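Local coordinates for Ice-binding protein (Flavobacteriaceae bacterium, PDB 5UYT) that probably binds ice as an antifreeze protein, its chain coiled into right-handed beta-solenoids, at residues Leu218-Tyr224 against Thr272-Asp278; Leu279-Tyr283 against Val402-Ser406; Val209-Ala215 against Gln329-Val335; Leu289-Leu295 against His310-Asn315. All coordinates share one frame; numbering follows the deposited sequence.

Interaction 1: residues Leu218-Tyr224 against Thr272-Asp278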
loop_
_atom_site.group_PDB
_atom_site.type_symbol
_atom_site.label_atom_id
_atom_site.label_comp_id
_atom_site.label_asym_id
_atom_site.label_seq_id
_atom_site.Cartn_x
_atom_site.Cartn_y
_atom_site.Cartn_z
ATOM N N LEU A 218 -23.500 5.143 -1.879
ATOM C CA LEU A 218 -23.599 6.602 -2.079
ATOM C C LEU A 218 -25.033 7.098 -2.358
ATOM O O LEU A 218 -25.258 8.318 -2.395
ATOM C CB LEU A 218 -22.642 7.082 -3.181
ATOM C CG LEU A 218 -21.150 6.818 -2.927
ATOM C CD1 LEU A 218 -20.354 7.299 -4.133
ATOM C CD2 LEU A 218 -20.668 7.503 -1.651
ATOM N N GLY A 219 -26.009 6.193 -2.544
ATOM C CA GLY A 219 -27.342 6.639 -2.998
ATOM C C GLY A 219 -27.274 7.612 -4.183
ATOM O O GLY A 219 -26.530 7.377 -5.149
ATOM N N THR A 220 -28.039 8.707 -4.110
ATOM C CA THR A 220 -28.177 9.603 -5.271
ATOM C C THR A 220 -26.935 10.475 -5.466
ATOM O O THR A 220 -26.718 11.011 -6.553
ATOM C CB THR A 220 -29.430 10.505 -5.193
ATOM O OG1 THR A 220 -29.268 11.419 -4.088
ATOM C CG2 THR A 220 -30.712 9.689 -4.982
ATOM N N VAL A 221 -26.094 10.581 -4.439
ATOM C CA VAL A 221 -24.897 11.404 -4.568
ATOM C C VAL A 221 -23.855 10.770 -5.542
ATOM O O VAL A 221 -22.926 11.456 -6.011
ATOM C CB VAL A 221 -24.375 11.889 -3.175
ATOM C CG1 VAL A 221 -23.279 10.988 -2.664
ATOM C CG2 VAL A 221 -23.822 13.313 -3.305
ATOM N N VAL A 222 -24.084 9.498 -5.945
ATOM C CA VAL A 222 -23.304 8.875 -7.040
ATOM C C VAL A 222 -23.438 9.657 -8.371
ATOM O O VAL A 222 -22.540 9.609 -9.227
ATOM C CB VAL A 222 -23.678 7.378 -7.292
ATOM C CG1 VAL A 222 -24.957 7.237 -8.091
ATOM C CG2 VAL A 222 -22.530 6.647 -7.989
ATOM N N CYS A 223 -24.532 10.409 -8.515
ATOM C CA CYS A 223 -24.751 11.224 -9.714
ATOM C C CYS A 223 -24.128 12.599 -9.654
ATOM O O CYS A 223 -24.194 13.320 -10.648
ATOM C CB CYS A 223 -26.259 11.364 -10.015
ATOM S SG CYS A 223 -26.988 9.768 -10.468
ATOM N N TYR A 224 -23.532 12.961 -8.515
ATOM C CA TYR A 224 -22.870 14.264 -8.408
ATOM C C TYR A 224 -21.362 14.099 -8.466
ATOM O O TYR A 224 -20.830 13.077 -8.038
ATOM C CB TYR A 224 -23.240 14.939 -7.090
ATOM C CG TYR A 224 -24.575 15.634 -7.082
ATOM C CD1 TYR A 224 -24.651 17.025 -7.218
ATOM C CD2 TYR A 224 -25.760 14.918 -6.907
ATOM C CE1 TYR A 224 -25.882 17.661 -7.209
ATOM C CE2 TYR A 224 -26.994 15.546 -6.889
ATOM C CZ TYR A 224 -27.036 16.926 -7.027
ATOM O OH TYR A 224 -28.233 17.567 -6.985
ATOM N N THR A 272 -30.711 18.220 -4.691
ATOM C CA THR A 272 -29.651 18.567 -3.733
ATOM C C THR A 272 -30.050 18.141 -2.304
ATOM O O THR A 272 -29.186 17.771 -1.522
ATOM C CB THR A 272 -29.251 20.065 -3.761
ATOM O OG1 THR A 272 -30.336 20.872 -3.294
ATOM C CG2 THR A 272 -28.819 20.496 -5.178
ATOM N N ALA A 273 -31.351 18.204 -1.971
ATOM C CA ALA A 273 -31.802 17.801 -0.640
ATOM C C ALA A 273 -31.563 16.308 -0.419
ATOM O O ALA A 273 -31.069 15.903 0.653
ATOM C CB ALA A 273 -33.279 18.187 -0.397
ATOM N N GLN A 274 -31.868 15.501 -1.437
ATOM C CA GLN A 274 -31.693 14.050 -1.353
ATOM C C GLN A 274 -30.217 13.681 -1.352
ATOM O O GLN A 274 -29.789 12.764 -0.611
ATOM C CB GLN A 274 -32.433 13.316 -2.486
ATOM C CG GLN A 274 -32.336 11.786 -2.395
ATOM C CD GLN A 274 -33.006 11.213 -1.149
ATOM O OE1 GLN A 274 -34.080 11.642 -0.751
ATOM N NE2 GLN A 274 -32.372 10.224 -0.539
ATOM N N ALA A 275 -29.440 14.392 -2.177
ATOM C CA ALA A 275 -27.993 14.195 -2.185
ATOM C C ALA A 275 -27.388 14.507 -0.804
ATOM O O ALA A 275 -26.487 13.800 -0.359
ATOM C CB ALA A 275 -27.326 15.019 -3.270
ATOM N N ALA A 276 -27.846 15.572 -0.156
ATOM C CA ALA A 276 -27.286 15.932 1.165
ATOM C C ALA A 276 -27.532 14.820 2.202
ATOM O O ALA A 276 -26.654 14.503 3.010
ATOM C CB ALA A 276 -27.875 17.258 1.672
ATOM N N LEU A 277 -28.730 14.246 2.191
ATOM C CA LEU A 277 -29.056 13.137 3.118
ATOM C C LEU A 277 -28.139 11.945 2.846
ATOM O O LEU A 277 -27.569 11.336 3.760
ATOM C CB LEU A 277 -30.536 12.730 2.985
ATOM C CG LEU A 277 -31.543 13.778 3.479
ATOM C CD1 LEU A 277 -32.993 13.337 3.218
ATOM C CD2 LEU A 277 -31.395 14.051 4.987
ATOM N N ASP A 278 -27.976 11.635 1.573
ATOM C CA ASP A 278 -27.196 10.477 1.178
ATOM C C ASP A 278 -25.705 10.682 1.450
ATOM O O ASP A 278 -25.017 9.738 1.828
ATOM C CB ASP A 278 -27.444 10.143 -0.280
ATOM C CG ASP A 278 -28.812 9.545 -0.487
ATOM O OD1 ASP A 278 -29.419 9.132 0.515
ATOM O OD2 ASP A 278 -29.273 9.481 -1.634
#
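Thr-220 and Asp-278 carry the polar half of this contact, with one carboxylate oxygen doing nearly all the work. The backbone N of Thr-220 donates to Asp-278 OD2 at 2.9 Å, almost straight at 173°, meeting the oxygen on its anti side and 32° out of the carboxylate plane. Thr-220 OG1, set between its backbone N and carbonyl carbon (chi1 66°), lies 3.1 Å from the same OD2. From within the helix, Gln-274 adds weak bonds from NE2 to both carboxylate oxygens, and its CG lies 3.5 Å from Thr-220 OG1, the two side chains crossing at about a right angle. Gly-219 sits directly against OD2: a side chain there would run into the oxygen, and its positive phi suits glycine as well.

The other half is apolar. Ala-275 CB is shared by Val-221 CG2, at 3.9 Å, and by Tyr-224 CE2, at 3.7 Å. The Tyr-224 hydroxyl reaches past to Ser-271 OG, while Thr-272 OG1 is taken up by Asn-248 and by the backbone N of Asp-269. Cys-223 ties the turn to Cys-422 by a disulfide.

The 3-10 turn 220-223 thus lies against the early part of helix 270-288, just ahead of strand 224-228. Phe-227 of that strand packs against Val-221, Thr-272 and Ala-275, and Arg-401 of strand 397-404 bonds to the carbonyls of Val-222 and Tyr-224.

Interaction 2: residues Leu279-Tyr283 against Val402-Ser406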
loop_
_atom_site.group_PDB
_atom_site.type_symbol
_atom_site.label_atom_id
_atom_site.label_comp_id
_atom_site.label_asym_id
_atom_site.label_seq_id
_atom_site.Cartn_x
_atom_site.Cartn_y
_atom_site.Cartn_z
ATOM N N LEU A 279 -25.240 11.919 1.301
ATOM C CA LEU A 279 -23.849 12.254 1.647
ATOM C C LEU A 279 -23.607 12.048 3.146
ATOM O O LEU A 279 -22.602 11.446 3.524
ATOM C CB LEU A 279 -23.510 13.696 1.266
ATOM C CG LEU A 279 -22.089 14.173 1.582
ATOM C CD1 LEU A 279 -21.081 13.354 0.780
ATOM C CD2 LEU A 279 -21.962 15.640 1.168
ATOM N N ASN A 280 -24.507 12.538 4.004
ATOM C CA ASN A 280 -24.344 12.315 5.435
ATOM C C ASN A 280 -24.332 10.833 5.782
ATOM O O ASN A 280 -23.539 10.398 6.632
ATOM C CB ASN A 280 -25.461 12.998 6.251
ATOM C CG ASN A 280 -25.362 14.503 6.201
ATOM O OD1 ASN A 280 -24.382 15.050 5.696
ATOM N ND2 ASN A 280 -26.388 15.182 6.687
ATOM N N ASN A 281 -25.204 10.058 5.137
ATOM C CA ASN A 281 -25.246 8.613 5.420
ATOM C C ASN A 281 -23.909 7.944 5.053
ATOM O O ASN A 281 -23.384 7.131 5.837
ATOM C CB ASN A 281 -26.379 7.904 4.691
ATOM C CG ASN A 281 -27.770 8.326 5.159
ATOM O OD1 ASN A 281 -27.983 8.709 6.309
ATOM N ND2 ASN A 281 -28.741 8.219 4.246
ATOM N N ALA A 282 -23.365 8.296 3.887
ATOM C CA ALA A 282 -22.095 7.734 3.424
ATOM C C ALA A 282 -20.938 8.135 4.363
ATOM O O ALA A 282 -20.078 7.301 4.692
ATOM C CB ALA A 282 -21.800 8.163 1.986
ATOM N N TYR A 283 -20.905 9.402 4.777
ATOM C CA TYR A 283 -19.835 9.847 5.669
ATOM C C TYR A 283 -19.852 9.049 6.986
ATOM O O TYR A 283 -18.819 8.532 7.428
ATOM C CB TYR A 283 -19.924 11.360 5.940
ATOM C CG TYR A 283 -18.785 11.884 6.788
ATOM C CD1 TYR A 283 -17.598 12.351 6.194
ATOM C CD2 TYR A 283 -18.898 11.932 8.158
ATOM C CE1 TYR A 283 -16.549 12.833 6.984
ATOM C CE2 TYR A 283 -17.864 12.397 8.967
ATOM C CZ TYR A 283 -16.696 12.845 8.374
ATOM O OH TYR A 283 -15.711 13.320 9.212
ATOM N N VAL A 402 -15.805 15.151 -5.486
ATOM C CA VAL A 402 -15.398 15.851 -4.270
ATOM C C VAL A 402 -16.657 16.429 -3.620
ATOM O O VAL A 402 -17.387 17.198 -4.253
ATOM C CB VAL A 402 -14.442 16.987 -4.619
ATOM C CG1 VAL A 402 -14.133 17.760 -3.350
ATOM C CG2 VAL A 402 -13.142 16.419 -5.235
ATOM N N LEU A 403 -16.921 16.006 -2.383
ATOM C CA LEU A 403 -18.174 16.248 -1.706
ATOM C C LEU A 403 -17.817 16.809 -0.331
ATOM O O LEU A 403 -16.778 16.458 0.200
ATOM C CB LEU A 403 -18.968 14.928 -1.515
ATOM C CG LEU A 403 -18.972 14.012 -2.765
ATOM C CD1 LEU A 403 -19.594 12.691 -2.395
ATOM C CD2 LEU A 403 -19.843 14.649 -3.838
ATOM N N SER A 404 -18.645 17.688 0.220
ATOM C CA SER A 404 -18.475 18.079 1.619
ATOM C C SER A 404 -19.830 18.144 2.251
ATOM O O SER A 404 -20.778 18.703 1.664
ATOM C CB SER A 404 -17.803 19.453 1.814
ATOM O OG SER A 404 -17.712 19.705 3.234
ATOM N N THR A 405 -19.914 17.614 3.460
ATOM C CA THR A 405 -21.160 17.667 4.213
ATOM C C THR A 405 -21.504 19.094 4.572
ATOM O O THR A 405 -22.695 19.457 4.737
ATOM C CB THR A 405 -21.051 16.875 5.515
ATOM O OG1 THR A 405 -20.041 17.475 6.337
ATOM C CG2 THR A 405 -20.743 15.435 5.236
ATOM N N SER A 406 -20.470 19.893 4.776
ATOM C CA SER A 406 -20.645 21.254 5.224
ATOM C C SER A 406 -19.401 22.064 4.918
ATOM O O SER A 406 -18.294 21.722 5.311
ATOM C CB SER A 406 -20.961 21.317 6.713
ATOM O OG SER A 406 -21.256 22.650 7.016
#
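Leu-279 reaches from the helix to Leu-403 and Thr-405 at the end of a strand. Its CG stands opposite the backbone N (chi1 180°), which sends the branch point toward the strand, and the two methyls then part to different partners. CD1 presses on Leu-403 CB at 3.5 Å, tighter than usual carbon contact, and also touches that leucine's CD1. CD2 instead meets backbone, coming within 3.3 Å of Ser-404 O. Thr-405 fills the next position: its methyl CG2 is 4.1 Å from Leu-279 CG, the two side chains crossing at about a right angle, and 3.7 Å from Asn-280 OD1. Its hydroxyl is held separately, by Asn-386 ND2. No hydrogen bond crosses between the segments. At the strand's end, Ser-404 OG accepts from Ser-406 N at 3.2 Å, an ST turn that shapes the bend carrying Thr-405.

With an alanine here in place of Leu-279, CG and both methyls are gone, which would probably open a gap beside Leu-403, Thr-405 CG2 and the Ser-404 carbonyl.

Helix 270-288 here lies alongside the solenoid coils. Phe-227 of strand 224-228 and Ile-384 of strand 382-385 both touch Leu-279 and Leu-403, and strand 397-404 is hydrogen-bonded to both of those strands.

Interaction 3: residues Val209-Ala215 against Gln329-Val335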
loop_
_atom_site.group_PDB
_atom_site.type_symbol
_atom_site.label_atom_id
_atom_site.label_comp_id
_atom_site.label_asym_id
_atom_site.label_seq_id
_atom_site.Cartn_x
_atom_site.Cartn_y
_atom_site.Cartn_z
ATOM N N VAL A 209 -6.856 -13.425 -0.430
ATOM C CA VAL A 209 -7.055 -12.334 -1.388
ATOM C C VAL A 209 -7.669 -11.152 -0.660
ATOM O O VAL A 209 -8.730 -11.305 -0.032
ATOM C CB VAL A 209 -8.003 -12.732 -2.544
ATOM C CG1 VAL A 209 -8.211 -11.568 -3.524
ATOM C CG2 VAL A 209 -7.463 -13.938 -3.277
ATOM N N LEU A 210 -7.025 -9.987 -0.735
ATOM C CA LEU A 210 -7.549 -8.794 -0.059
ATOM C C LEU A 210 -8.723 -8.211 -0.834
ATOM O O LEU A 210 -8.643 -8.035 -2.075
ATOM C CB LEU A 210 -6.446 -7.735 0.126
ATOM C CG LEU A 210 -5.261 -8.111 1.027
ATOM C CD1 LEU A 210 -4.185 -7.005 1.027
ATOM C CD2 LEU A 210 -5.719 -8.421 2.441
ATOM N N THR A 211 -9.796 -7.900 -0.102
ATOM C CA THR A 211 -11.005 -7.311 -0.665
ATOM C C THR A 211 -11.177 -5.868 -0.257
ATOM O O THR A 211 -11.843 -5.105 -0.959
ATOM C CB THR A 211 -12.278 -8.068 -0.219
ATOM O OG1 THR A 211 -12.377 -8.050 1.218
ATOM C CG2 THR A 211 -12.233 -9.490 -0.677
ATOM N N GLY A 212 -10.590 -5.498 0.883
ATOM C CA GLY A 212 -10.932 -4.225 1.505
ATOM C C GLY A 212 -12.333 -4.326 2.132
ATOM O O GLY A 212 -12.974 -5.399 2.105
ATOM N N PRO A 213 -12.810 -3.220 2.715
ATOM C CA PRO A 213 -14.144 -3.201 3.342
ATOM C C PRO A 213 -15.264 -3.156 2.304
ATOM O O PRO A 213 -15.004 -2.979 1.109
ATOM C CB PRO A 213 -14.115 -1.894 4.141
ATOM C CG PRO A 213 -13.252 -0.983 3.306
ATOM C CD PRO A 213 -12.155 -1.900 2.791
ATOM N N VAL A 214 -16.510 -3.357 2.759
ATOM C CA VAL A 214 -17.677 -3.106 1.894
ATOM C C VAL A 214 -17.788 -1.613 1.626
ATOM O O VAL A 214 -17.728 -0.814 2.562
ATOM C CB VAL A 214 -18.972 -3.630 2.557
ATOM C CG1 VAL A 214 -20.205 -3.248 1.741
ATOM C CG2 VAL A 214 -18.889 -5.129 2.721
ATOM N N ALA A 215 -17.883 -1.255 0.342
ATOM C CA ALA A 215 -18.005 0.135 -0.131
ATOM C C ALA A 215 -19.270 0.785 0.428
ATOM O O ALA A 215 -20.276 0.079 0.630
ATOM C CB ALA A 215 -18.035 0.188 -1.660
ATOM N N GLN A 329 -3.833 -5.637 -6.319
ATOM C CA GLN A 329 -3.256 -6.987 -6.383
ATOM C C GLN A 329 -4.059 -7.958 -7.269
ATOM O O GLN A 329 -4.145 -9.180 -6.994
ATOM C CB GLN A 329 -3.017 -7.549 -4.966
ATOM C CG GLN A 329 -2.248 -6.579 -4.058
ATOM C CD GLN A 329 -1.831 -7.164 -2.689
ATOM O OE1 GLN A 329 -0.689 -6.985 -2.259
ATOM N NE2 GLN A 329 -2.748 -7.802 -1.994
ATOM N N GLY A 330 -4.593 -7.437 -8.366
ATOM C CA GLY A 330 -5.296 -8.258 -9.360
ATOM C C GLY A 330 -6.803 -8.384 -9.147
ATOM O O GLY A 330 -7.489 -9.005 -9.956
ATOM N N ASN A 331 -7.310 -7.825 -8.049
ATOM C CA ASN A 331 -8.746 -7.945 -7.699
ATOM C C ASN A 331 -9.459 -6.641 -8.045
ATOM O O ASN A 331 -9.409 -5.684 -7.261
ATOM C CB ASN A 331 -8.918 -8.246 -6.209
ATOM C CG ASN A 331 -10.390 -8.257 -5.777
ATOM O OD1 ASN A 331 -11.307 -8.228 -6.603
ATOM N ND2 ASN A 331 -10.612 -8.296 -4.483
ATOM N N GLU A 332 -10.144 -6.610 -9.190
ATOM C CA GLU A 332 -10.706 -5.335 -9.697
ATOM C C GLU A 332 -11.804 -4.797 -8.787
ATOM O O GLU A 332 -12.058 -3.580 -8.756
ATOM C CB GLU A 332 -11.201 -5.464 -11.135
ATOM C CG GLU A 332 -12.438 -6.318 -11.304
ATOM C CD GLU A 332 -13.052 -6.218 -12.701
ATOM O OE1 GLU A 332 -13.813 -7.138 -13.048
ATOM O OE2 GLU A 332 -12.806 -5.215 -13.429
ATOM N N ASN A 333 -12.413 -5.702 -8.010
ATOM C CA ASN A 333 -13.464 -5.310 -7.039
ATOM C C ASN A 333 -12.951 -4.843 -5.685
ATOM O O ASN A 333 -13.755 -4.494 -4.801
ATOM C CB ASN A 333 -14.503 -6.418 -6.883
ATOM C CG ASN A 333 -15.106 -6.831 -8.215
ATOM O OD1 ASN A 333 -15.065 -7.993 -8.573
ATOM N ND2 ASN A 333 -15.617 -5.874 -8.965
ATOM N N ALA A 334 -11.626 -4.772 -5.534
ATOM C CA ALA A 334 -11.029 -4.340 -4.268
ATOM C C ALA A 334 -11.441 -2.897 -3.927
ATOM O O ALA A 334 -11.461 -2.028 -4.791
ATOM C CB ALA A 334 -9.509 -4.421 -4.348
ATOM N N VAL A 335 -11.691 -2.642 -2.641
ATOM C CA VAL A 335 -12.110 -1.321 -2.153
ATOM C C VAL A 335 -10.990 -0.784 -1.228
ATOM O O VAL A 335 -10.366 -1.549 -0.455
ATOM C CB VAL A 335 -13.404 -1.446 -1.316
ATOM C CG1 VAL A 335 -13.714 -0.151 -0.539
ATOM C CG2 VAL A 335 -14.578 -1.836 -2.204
HETATM O O HOH W 1 -4.806 -9.771 -2.396
#
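Two side-chain torsions on the 329-335 side set up the contact with 209-215. Asn-331 has CG opposite its backbone N (chi1 175°), which lays the amide toward the Leu-210 carbonyl; Val-335 has CG1 in the same position, so that its two methyls straddle the Pro-213 carbonyl.

Asn-331 ND2 donates to Leu-210 O at 3.1 Å, the acceptor close to the amide plane, while OD1 takes a weak bond from Asn-333 N. The amide thus links both segments. A leucine in its place, with neither donor nor acceptor, would probably leave Leu-210 O and the Asn-333 N-H without these partners. Val-335 N bonds to Thr-211 O at 3.0 Å, and beyond it Val-335 CB comes within 3.3 Å of Pro-213 O. CG1 then touches the proline ring and CG2 touches Ala-215 CB.

Val-335 O is buried without a hydrogen-bond partner in the model; Gly-212 CA offers it a C-H contact at 3.4 Å. Gly-212, at positive phi, lets the backbone come this close to the oxygen. At the other end, a water accepts from Leu-210 N at 2.8 Å and, weakly, from Gln-329 NE2, which also rests against Leu-210 CD1 at 3.4 Å.

Residues 331-334 form a type I beta turn, closed by Ala-334 N to Asn-331 O, in the loop between strands 323-327 and 336-340. Across it runs the irregular linker that leaves strand 198-200 of one solenoid and enters strand 224-228 of the next, a connection belonging to a protein with two beta-helical domains in tandem.

Interaction 4: residues Leu289-Leu295 against His310-Asn315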
loop_
_atom_site.group_PDB
_atom_site.type_symbol
_atom_site.label_atom_id
_atom_site.label_comp_id
_atom_site.label_asym_id
_atom_site.label_seq_id
_atom_site.Cartn_x
_atom_site.Cartn_y
_atom_site.Cartn_z
ATOM N N LEU A 289 -16.359 2.462 9.855
ATOM C CA LEU A 289 -15.580 1.279 9.441
ATOM C C LEU A 289 -14.376 1.116 10.358
ATOM O O LEU A 289 -13.647 2.070 10.587
ATOM C CB LEU A 289 -15.041 1.407 7.987
ATOM C CG LEU A 289 -16.078 1.195 6.878
ATOM C CD1 LEU A 289 -15.541 1.637 5.508
ATOM C CD2 LEU A 289 -16.591 -0.263 6.864
ATOM N N PRO A 290 -14.148 -0.107 10.852
ATOM C CA PRO A 290 -12.952 -0.408 11.679
ATOM C C PRO A 290 -11.649 -0.188 10.928
ATOM O O PRO A 290 -11.550 -0.526 9.740
ATOM C CB PRO A 290 -13.121 -1.899 12.038
ATOM C CG PRO A 290 -14.522 -2.241 11.657
ATOM C CD PRO A 290 -14.968 -1.297 10.592
ATOM N N THR A 291 -10.658 0.394 11.607
ATOM C CA THR A 291 -9.344 0.641 10.991
ATOM C C THR A 291 -8.579 -0.681 10.895
ATOM O O THR A 291 -8.512 -1.418 11.885
ATOM C CB THR A 291 -8.529 1.598 11.881
ATOM O OG1 THR A 291 -9.172 2.870 11.860
ATOM C CG2 THR A 291 -7.083 1.760 11.380
ATOM N N ASP A 292 -8.052 -0.994 9.713
ATOM C CA ASP A 292 -7.144 -2.149 9.564
ATOM C C ASP A 292 -5.705 -1.746 9.875
ATOM O O ASP A 292 -4.976 -2.458 10.565
ATOM C CB ASP A 292 -7.180 -2.647 8.112
ATOM C CG ASP A 292 -8.502 -3.236 7.747
ATOM O OD1 ASP A 292 -9.081 -3.957 8.588
ATOM O OD2 ASP A 292 -8.978 -2.991 6.630
ATOM N N ILE A 293 -5.285 -0.616 9.320
ATOM C CA ILE A 293 -3.861 -0.207 9.368
ATOM C C ILE A 293 -3.835 1.282 9.599
ATOM O O ILE A 293 -4.497 2.033 8.865
ATOM C CB ILE A 293 -3.096 -0.520 8.053
ATOM C CG1 ILE A 293 -2.928 -2.047 7.849
ATOM C CG2 ILE A 293 -1.728 0.210 8.003
ATOM C CD1 ILE A 293 -2.483 -2.406 6.431
ATOM N N GLU A 294 -3.087 1.714 10.617
ATOM C CA GLU A 294 -2.899 3.160 10.805
ATOM C C GLU A 294 -1.581 3.594 10.175
ATOM O O GLU A 294 -0.516 3.005 10.461
ATOM C CB GLU A 294 -2.932 3.591 12.282
ATOM C CG GLU A 294 -2.717 5.111 12.452
ATOM C CD GLU A 294 -2.728 5.586 13.902
ATOM O OE1 GLU A 294 -2.980 4.760 14.819
ATOM O OE2 GLU A 294 -2.459 6.788 14.135
ATOM N N LEU A 295 -1.660 4.615 9.343
ATOM C CA LEU A 295 -0.475 5.206 8.703
ATOM C C LEU A 295 -0.016 6.278 9.656
ATOM O O LEU A 295 -0.696 7.298 9.849
ATOM C CB LEU A 295 -0.804 5.763 7.282
ATOM C CG LEU A 295 -1.358 4.732 6.284
ATOM C CD1 LEU A 295 -1.804 5.346 4.980
ATOM C CD2 LEU A 295 -0.350 3.604 5.994
ATOM N N HIS A 310 -7.720 -2.110 2.032
ATOM C CA HIS A 310 -7.868 -2.029 3.493
ATOM C C HIS A 310 -8.646 -0.746 3.805
ATOM O O HIS A 310 -8.784 0.127 2.947
ATOM C CB HIS A 310 -6.503 -1.864 4.197
ATOM C CG HIS A 310 -5.642 -3.096 4.203
ATOM N ND1 HIS A 310 -4.533 -3.217 3.392
ATOM C CD2 HIS A 310 -5.704 -4.236 4.931
ATOM C CE1 HIS A 310 -3.944 -4.381 3.620
ATOM N NE2 HIS A 310 -4.643 -5.029 4.540
ATOM N N THR A 311 -9.046 -0.619 5.067
ATOM C CA THR A 311 -9.424 0.650 5.627
ATOM C C THR A 311 -8.202 1.215 6.376
ATOM O O THR A 311 -7.730 0.603 7.344
ATOM C CB THR A 311 -10.576 0.473 6.612
ATOM O OG1 THR A 311 -11.718 -0.074 5.932
ATOM C CG2 THR A 311 -10.955 1.834 7.223
ATOM N N TYR A 312 -7.735 2.393 5.962
ATOM C CA TYR A 312 -6.561 3.029 6.591
ATOM C C TYR A 312 -7.012 4.183 7.445
ATOM O O TYR A 312 -8.027 4.822 7.135
ATOM C CB TYR A 312 -5.639 3.588 5.506
ATOM C CG TYR A 312 -4.966 2.492 4.727
ATOM C CD1 TYR A 312 -3.833 1.849 5.246
ATOM C CD2 TYR A 312 -5.484 2.050 3.496
ATOM C CE1 TYR A 312 -3.206 0.816 4.546
ATOM C CE2 TYR A 312 -4.863 1.016 2.791
ATOM C CZ TYR A 312 -3.725 0.409 3.322
ATOM O OH TYR A 312 -3.079 -0.634 2.671
ATOM N N LEU A 313 -6.239 4.478 8.485
ATOM C CA LEU A 313 -6.429 5.698 9.287
ATOM C C LEU A 313 -5.169 6.570 9.207
ATOM O O LEU A 313 -4.044 6.103 9.465
ATOM C CB LEU A 313 -6.702 5.362 10.769
ATOM C CG LEU A 313 -6.764 6.582 11.705
ATOM C CD1 LEU A 313 -7.936 7.522 11.407
ATOM C CD2 LEU A 313 -6.779 6.104 13.158
ATOM N N LEU A 314 -5.358 7.825 8.819
ATOM C CA LEU A 314 -4.339 8.850 9.025
ATOM C C LEU A 314 -4.887 9.738 10.150
ATOM O O LEU A 314 -5.842 10.482 9.920
ATOM C CB LEU A 314 -4.132 9.647 7.729
ATOM C CG LEU A 314 -3.417 8.846 6.623
ATOM C CD1 LEU A 314 -3.993 9.250 5.280
ATOM C CD2 LEU A 314 -1.916 9.126 6.641
ATOM N N ASN A 315 -4.292 9.660 11.349
ATOM C CA ASN A 315 -4.932 10.236 12.548
ATOM C C ASN A 315 -4.592 11.728 12.826
ATOM O O ASN A 315 -4.559 12.154 13.993
ATOM C CB ASN A 315 -4.669 9.371 13.790
ATOM C CG ASN A 315 -5.706 9.618 14.892
ATOM O OD1 ASN A 315 -6.883 9.889 14.600
ATOM N ND2 ASN A 315 -5.280 9.562 16.142
HETATM O O HOH W 2 -12.668 -1.924 7.748
HETATM O O HOH W 3 -1.901 8.385 12.081
#
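Ile-293 and its ring partners make the apolar centre. The CD1 methyl of Ile-293 sits over the middle of the His-310 ring, 3.7 Å from the centroid and only 7° off the normal, a CH-pi contact. The CB of Ile-293 meets Tyr-312 CD1 at 3.7 Å, the two side chains lying side by side on one face of the sheet. Leu-295 continues this packing, its CG against the same tyrosine and its CB 3.6 Å from Leu-314 CD2. On the other face, Glu-294 runs beside Leu-313; from the preceding loop, Thr-291 CG2 touches Leu-313 CB.

The backbones pair in parallel: Leu-313 N to Ile-293 O at 3.0 Å, and Leu-295 N to Leu-313 O at 2.8 Å. Where the strand pairing starts, Asp-292 and Thr-311 grip each other twice. Asp-292 N donates to Thr-311 O, and Thr-311 N returns a nearly straight bond (174°) to Asp-292 OD2 at 2.8 Å. Farther out, one water joins Pro-290 O to Thr-311 OG1, and another joins Glu-294 OE2, Leu-295 O and Asn-315 N.

His-310 ND1 donates to Tyr-312 OH at 3.1 Å, and Thr-308 N bonds the same hydroxyl. The chemistry therefore implies two roles: main-chain pairing joins successive strands, while the Tyr-312 hydroxyl makes the polar link to Asp-47 of the other solenoid.

In the fold
Read from the N terminus, the linker 209-215 opens interaction 3, whose loop closes only at 329-335. Inside that span, interaction 1 closes first along the chain, when helix 270-288 returns to 218-224, and interaction 4 follows, a short-range closure between 289-295 and 310-315. Interaction 2 opens on the same helix at 279-283 and closes last, at 402-406; it therefore crosses interaction 3 and encloses interaction 4. Interactions 1 and 2 adjoin through Leu-218 on Ala-282 and Val-221 on Leu-403, placing the helix against the solenoid. Interactions 3 and 4 meet where Pro-213 packs on Thr-311 and Leu-210 on His-310, setting the interdomain linker against the strand 311-314 region.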